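Local coordinates for protein Non-reducing end beta-L-arabinofuranosidase (Bacteroides thetaiotaomicron, PDB 5MQO) that probably hydrolyses glycosidic bonds in plant pectin as a gut bacterial glycoside hydrolase of family GH127, at residues Ala542-Asn547 / Val573-Asp578; Phe533-Trp538 / Thr559-Asn564. All coordinates share one frame; numbering follows the deposited sequence.

Contact 1 of 2, residues Ala542-Asn547 / Val573-Asp578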
loop_
_atom_site.group_PDB
_atom_site.type_symbol
_atom_site.label_atom_id
_atom_site.label_comp_id
_atom_site.label_asym_id
_atom_site.label_seq_id
_atom_site.Cartn_x
_atom_site.Cartn_y
_atom_site.Cartn_z
ATOM N N ALA A 542 -19.026 13.988 -10.338
ATOM C CA ALA A 542 -18.294 13.427 -11.453
ATOM C C ALA A 542 -19.198 13.166 -12.649
ATOM O O ALA A 542 -20.386 12.872 -12.479
ATOM C CB ALA A 542 -17.602 12.149 -11.022
ATOM N N ALA A 543 -18.625 13.280 -13.849
ATOM C CA ALA A 543 -19.381 13.113 -15.087
ATOM C C ALA A 543 -18.616 12.241 -16.063
ATOM O O ALA A 543 -17.362 12.254 -16.086
ATOM C CB ALA A 543 -19.699 14.470 -15.715
ATOM N N LEU A 544 -19.395 11.497 -16.858
ATOM C CA LEU A 544 -18.897 10.699 -17.983
ATOM C C LEU A 544 -19.332 11.219 -19.368
ATOM O O LEU A 544 -20.389 11.843 -19.525
ATOM C CB LEU A 544 -19.390 9.269 -17.842
ATOM C CG LEU A 544 -18.741 8.448 -16.728
ATOM C CD1 LEU A 544 -19.563 7.189 -16.500
ATOM C CD2 LEU A 544 -17.300 8.086 -17.057
ATOM N N THR A 545 -18.497 10.952 -20.370
ATOM C CA THR A 545 -18.877 11.122 -21.776
ATOM C C THR A 545 -18.393 9.902 -22.564
ATOM O O THR A 545 -17.445 9.234 -22.149
ATOM C CB THR A 545 -18.322 12.433 -22.382
ATOM O OG1 THR A 545 -16.895 12.349 -22.502
ATOM C CG2 THR A 545 -18.714 13.647 -21.527
ATOM N N VAL A 546 -19.087 9.580 -23.657
ATOM C CA VAL A 546 -18.617 8.554 -24.606
ATOM C C VAL A 546 -18.590 9.098 -26.036
ATOM O O VAL A 546 -19.635 9.398 -26.633
ATOM C CB VAL A 546 -19.430 7.246 -24.575
ATOM C CG1 VAL A 546 -18.660 6.151 -25.306
ATOM C CG2 VAL A 546 -19.716 6.820 -23.150
ATOM N N ASN A 547 -17.375 9.202 -26.568
ATOM C CA ASN A 547 -17.078 9.938 -27.786
ATOM C C ASN A 547 -17.627 11.381 -27.758
ATOM O O ASN A 547 -18.106 11.883 -28.770
ATOM C CB ASN A 547 -17.569 9.158 -29.010
ATOM C CG ASN A 547 -16.822 7.844 -29.218
ATOM O OD1 ASN A 547 -15.593 7.830 -29.333
ATOM N ND2 ASN A 547 -17.571 6.740 -29.317
ATOM N N VAL A 573 -13.942 6.986 -23.824
ATOM C CA VAL A 573 -14.647 7.363 -22.603
ATOM C C VAL A 573 -13.821 8.406 -21.847
ATOM O O VAL A 573 -12.583 8.352 -21.835
ATOM C CB VAL A 573 -14.869 6.164 -21.665
ATOM C CG1 VAL A 573 -15.890 6.516 -20.587
ATOM C CG2 VAL A 573 -15.330 4.948 -22.439
ATOM N N GLU A 574 -14.518 9.337 -21.202
ATOM C CA GLU A 574 -13.877 10.444 -20.514
ATOM C C GLU A 574 -14.566 10.748 -19.174
ATOM O O GLU A 574 -15.684 11.264 -19.126
ATOM C CB GLU A 574 -13.837 11.682 -21.412
ATOM C CG GLU A 574 -12.772 12.692 -21.013
ATOM C CD GLU A 574 -12.619 13.814 -22.023
ATOM O OE1 GLU A 574 -12.021 13.571 -23.101
ATOM O OE2 GLU A 574 -13.112 14.929 -21.728
ATOM N N LEU A 575 -13.880 10.403 -18.087
ATOM C CA LEU A 575 -14.330 10.686 -16.734
ATOM C C LEU A 575 -13.827 12.054 -16.378
ATOM O O LEU A 575 -12.635 12.312 -16.535
ATOM C CB LEU A 575 -13.723 9.664 -15.794
ATOM C CG LEU A 575 -14.078 9.782 -14.315
ATOM C CD1 LEU A 575 -15.572 9.619 -14.070
ATOM C CD2 LEU A 575 -13.295 8.756 -13.516
ATOM N N VAL A 576 -14.725 12.937 -15.941
ATOM C CA VAL A 576 -14.321 14.215 -15.335
ATOM C C VAL A 576 -14.719 14.207 -13.869
ATOM O O VAL A 576 -15.896 14.259 -13.563
ATOM C CB VAL A 576 -14.976 15.440 -16.024
ATOM C CG1 VAL A 576 -14.497 16.756 -15.399
ATOM C CG2 VAL A 576 -14.692 15.434 -17.512
ATOM N N MET A 577 -13.735 14.113 -12.981
ATOM C CA MET A 577 -13.948 14.180 -11.517
ATOM C C MET A 577 -13.614 15.580 -11.074
ATOM O O MET A 577 -12.574 16.086 -11.441
ATOM C CB MET A 577 -13.031 13.190 -10.763
ATOM C CG MET A 577 -13.358 11.711 -10.988
ATOM S SD MET A 577 -12.051 10.495 -10.599
ATOM C CE MET A 577 -10.927 10.747 -11.958
ATOM N N ASP A 578 -14.498 16.224 -10.327
ATOM C CA ASP A 578 -14.128 17.470 -9.666
ATOM C C ASP A 578 -13.114 17.133 -8.614
ATOM O O ASP A 578 -13.285 16.177 -7.873
ATOM C CB ASP A 578 -15.307 18.131 -8.972
ATOM C CG ASP A 578 -16.168 18.932 -9.918
ATOM O OD1 ASP A 578 -16.010 18.825 -11.173
ATOM O OD2 ASP A 578 -17.021 19.672 -9.373
#

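Contact 2 of 2, residues Phe533-Trp538 / Thr559-Asn564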
loop_
_atom_site.group_PDB
_atom_site.type_symbol
_atom_site.label_atom_id
_atom_site.label_comp_id
_atom_site.label_asym_id
_atom_site.label_seq_id
_atom_site.Cartn_x
_atom_site.Cartn_y
_atom_site.Cartn_z
ATOM N N PHE A 533 -15.772 2.522 -14.015
ATOM C CA PHE A 533 -14.881 3.580 -13.485
ATOM C C PHE A 533 -15.159 3.829 -12.030
ATOM O O PHE A 533 -16.280 4.199 -11.645
ATOM C CB PHE A 533 -15.059 4.890 -14.266
ATOM C CG PHE A 533 -14.744 4.747 -15.718
ATOM C CD1 PHE A 533 -15.682 4.183 -16.588
ATOM C CD2 PHE A 533 -13.490 5.091 -16.195
ATOM C CE1 PHE A 533 -15.378 3.993 -17.912
ATOM C CE2 PHE A 533 -13.185 4.914 -17.516
ATOM C CZ PHE A 533 -14.127 4.362 -18.380
ATOM N N ARG A 534 -14.152 3.623 -11.199
ATOM C CA ARG A 534 -14.325 3.884 -9.774
ATOM C C ARG A 534 -14.582 5.378 -9.587
ATOM O O ARG A 534 -13.913 6.200 -10.198
ATOM C CB ARG A 534 -13.106 3.414 -8.975
ATOM C CG ARG A 534 -13.249 3.571 -7.470
ATOM C CD ARG A 534 -12.116 2.896 -6.744
ATOM N NE ARG A 534 -10.913 3.666 -6.930
ATOM C CZ ARG A 534 -10.573 4.741 -6.220
ATOM N NH1 ARG A 534 -9.424 5.377 -6.495
ATOM N NH2 ARG A 534 -11.355 5.180 -5.229
ATOM N N ILE A 535 -15.597 5.713 -8.805
ATOM C CA ILE A 535 -15.758 7.063 -8.270
ATOM C C ILE A 535 -15.152 7.125 -6.859
ATOM O O ILE A 535 -15.716 6.524 -5.944
ATOM C CB ILE A 535 -17.237 7.459 -8.170
ATOM C CG1 ILE A 535 -17.964 7.185 -9.499
ATOM C CG2 ILE A 535 -17.339 8.912 -7.714
ATOM C CD1 ILE A 535 -17.215 7.650 -10.737
ATOM N N PRO A 536 -14.005 7.841 -6.687
ATOM C CA PRO A 536 -13.393 8.013 -5.353
ATOM C C PRO A 536 -14.318 8.525 -4.250
ATOM O O PRO A 536 -15.220 9.313 -4.514
ATOM C CB PRO A 536 -12.258 9.014 -5.604
ATOM C CG PRO A 536 -11.830 8.714 -6.993
ATOM C CD PRO A 536 -13.075 8.288 -7.745
ATOM N N GLU A 537 -14.067 8.039 -3.033
ATOM C CA GLU A 537 -14.809 8.401 -1.831
ATOM C C GLU A 537 -14.706 9.893 -1.632
ATOM O O GLU A 537 -15.685 10.539 -1.299
ATOM C CB GLU A 537 -14.262 7.660 -0.601
ATOM C CG GLU A 537 -15.191 7.733 0.612
ATOM C CD GLU A 537 -14.636 7.115 1.889
ATOM O OE1 GLU A 537 -13.446 6.750 1.940
ATOM O OE2 GLU A 537 -15.401 6.996 2.866
ATOM N N TRP A 538 -13.528 10.444 -1.886
ATOM C CA TRP A 538 -13.348 11.902 -1.856
ATOM C C TRP A 538 -14.125 12.739 -2.891
ATOM O O TRP A 538 -14.194 13.953 -2.731
ATOM C CB TRP A 538 -11.855 12.274 -1.911
ATOM C CG TRP A 538 -11.088 11.736 -3.046
ATOM C CD1 TRP A 538 -10.287 10.650 -3.024
ATOM C CD2 TRP A 538 -11.002 12.272 -4.376
ATOM N NE1 TRP A 538 -9.702 10.458 -4.251
ATOM C CE2 TRP A 538 -10.132 11.432 -5.108
ATOM C CE3 TRP A 538 -11.577 13.376 -5.026
ATOM C CZ2 TRP A 538 -9.822 11.655 -6.468
ATOM C CZ3 TRP A 538 -11.277 13.594 -6.386
ATOM C CH2 TRP A 538 -10.405 12.735 -7.087
ATOM N N THR A 559 -18.167 3.833 -5.362
ATOM C CA THR A 559 -18.830 2.757 -6.110
ATOM C C THR A 559 -18.376 2.827 -7.563
ATOM O O THR A 559 -17.859 3.862 -7.972
ATOM C CB THR A 559 -20.343 2.966 -6.122
ATOM O OG1 THR A 559 -20.619 4.247 -6.702
ATOM C CG2 THR A 559 -20.932 2.906 -4.697
ATOM N N TYR A 560 -18.593 1.767 -8.344
ATOM C CA TYR A 560 -18.237 1.801 -9.785
ATOM C C TYR A 560 -19.337 2.358 -10.665
ATOM O O TYR A 560 -20.488 1.894 -10.575
ATOM C CB TYR A 560 -17.909 0.407 -10.332
ATOM C CG TYR A 560 -16.641 -0.170 -9.786
ATOM C CD1 TYR A 560 -15.401 0.325 -10.189
ATOM C CD2 TYR A 560 -16.674 -1.198 -8.849
ATOM C CE1 TYR A 560 -14.228 -0.187 -9.671
ATOM C CE2 TYR A 560 -15.506 -1.719 -8.337
ATOM C CZ TYR A 560 -14.287 -1.218 -8.754
ATOM O OH TYR A 560 -13.146 -1.757 -8.244
ATOM N N ALA A 561 -18.977 3.320 -11.526
ATOM C CA ALA A 561 -19.852 3.746 -12.632
ATOM C C ALA A 561 -19.644 2.766 -13.788
ATOM O O ALA A 561 -18.523 2.627 -14.284
ATOM C CB ALA A 561 -19.542 5.165 -13.069
ATOM N N GLU A 562 -20.717 2.075 -14.179
ATOM C CA GLU A 562 -20.678 1.075 -15.252
ATOM C C GLU A 562 -21.041 1.739 -16.584
ATOM O O GLU A 562 -21.892 2.630 -16.627
ATOM C CB GLU A 562 -21.668 -0.059 -14.955
ATOM C CG GLU A 562 -21.598 -1.218 -15.939
ATOM C CD GLU A 562 -22.607 -2.316 -15.654
ATOM O OE1 GLU A 562 -23.470 -2.141 -14.765
ATOM O OE2 GLU A 562 -22.543 -3.361 -16.334
ATOM N N VAL A 563 -20.392 1.312 -17.662
ATOM C CA VAL A 563 -20.729 1.774 -19.018
ATOM C C VAL A 563 -20.813 0.544 -19.915
ATOM O O VAL A 563 -19.795 0.095 -20.421
ATOM C CB VAL A 563 -19.693 2.805 -19.559
ATOM C CG1 VAL A 563 -20.115 3.356 -20.916
ATOM C CG2 VAL A 563 -19.533 3.968 -18.593
ATOM N N ASN A 564 -22.014 -0.021 -20.072
ATOM C CA ASN A 564 -22.187 -1.222 -20.889
ATOM C C ASN A 564 -22.533 -0.850 -22.324
ATOM O O ASN A 564 -23.467 -0.096 -22.568
ATOM C CB ASN A 564 -23.253 -2.148 -20.325
ATOM C CG ASN A 564 -23.258 -3.508 -21.022
ATOM O OD1 ASN A 564 -22.260 -4.256 -20.992
ATOM N ND2 ASN A 564 -24.376 -3.836 -21.659
#

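Contact 1 of 2, residues Ala542-Asn547 / Val573-Asp578
Ala543 and Val576 hold the two antiparallel strands 542-546 and 573-577 together through a reciprocal pair of backbone hydrogen bonds. Val576 N reaches Ala543 O at 2.7 Å, and the bond is almost straight, with 175° at the hydrogen; Ala543 N returns to Val576 O at 2.9 Å. Further along, Thr545 and Glu574 also exchange backbone hydrogen bonds, Thr545 N to Glu574 O and Glu574 N to Thr545 O, both 3.1 Å.

The apolar contacts are made on the face that carries Leu544, Val573 and Leu575. Leu544 sends CD2 across to Leu575 CD1 at 3.8 Å, the two side chains crossing obliquely, and the same CD2 lies 4.1 Å from Val573 CG1. At the end of the pairing, Ala542 CB lies against Met577 CG at 4.3 Å. This face looks onto strand 559-565, where Leu544 also packs on Ala561 and Val563.

On the other face, Thr545 and Glu574 run side by side. The threonine has OG1 between its backbone N and carbonyl carbon (chi1 69°), which sets that oxygen 3.3 Å from Glu574 CB. The glutamate's OE1 forms a salt bridge with Arg516 of strand 514-521.

The chemistry is two-sided: one face contributes hydrocarbon to the interior between two stacked sheets, while the other carries a charge pair linking neighbouring strands.

Contact 2 of 2, residues Phe533-Trp538 / Thr559-Asn564
Arg534 meets Tyr560 across a non-hydrogen-bonded antiparallel pair, and its side chain can be followed outward from there. CB rests 3.8 Å from Tyr560 CE1. CG stands anti to the backbone N (chi1 -176°), and the chain runs extended to CD before bending at chi3. From the bend onward it belongs to other partners: NE bonds to Asn484 O, NH1 forms a salt bridge with Glu409 and NH2 one with Glu406, both on helix 402-416. Pro536 CD lies over one face of the guanidinium, offset toward its rim.

The CD1-CE1 side of the Tyr560 ring lies against the backbone of strand 529-535. Its CD1 is 3.7 Å from Arg534 N, while Phe533 C sits at the ring's edge, near its plane. Beyond the ring, OH is hydrogen-bonded to Asn484 OD1, so Asn484 serves both side chains of the pair, through different oxygens. An alanine in place of Tyr560 would probably open a gap beside Arg534 CB and leave Asn484 OD1 without its hydroxyl partner.

On the face of Phe533, Ile535 and Ala561 the contacts are apolar: Ile535 CD1 touches Ala561 CB at 4.1 Å. A separate apolar contact brings Phe533 CE1 to 4.2 Å from Val563 CG2. Along the backbones, Phe533 N donates to Ala561 O at 2.8 Å, Ala561 N answers to Phe533 O, and Ile535 N reaches Thr559 O at 3.0 Å.

Two glutamates and a backbone carbonyl thus grip one buried guanidinium. They would be expected to offset the cost of burying its charge, and they fasten this strand pair of the GH127 middle domain to a helix within the range of the catalytic domain.

Overall arrangement
Contacts 1 and 2 belong to two different sheets packed face to face, in a sandwich-like arrangement within the GH127 middle domain; their centres are 11 Å apart. The chain crosses twice here from the sheet of contact 2 to that of contact 1, from strand 529-535 to 542-546 and from 559-565 to 572-577, so the segments of the two contacts alternate. Their apolar faces meet in the interior. Val573 CG1 comes within 3.6 Å of Phe533 CZ, and Leu544 CD1 within 3.8 Å of Val563 CG2. Met577 SD lies 3.8 Å from Pro536 CD. The face of contact 2 turned away from contact 1, with Arg534 and Tyr560, is covered by helix 402-416.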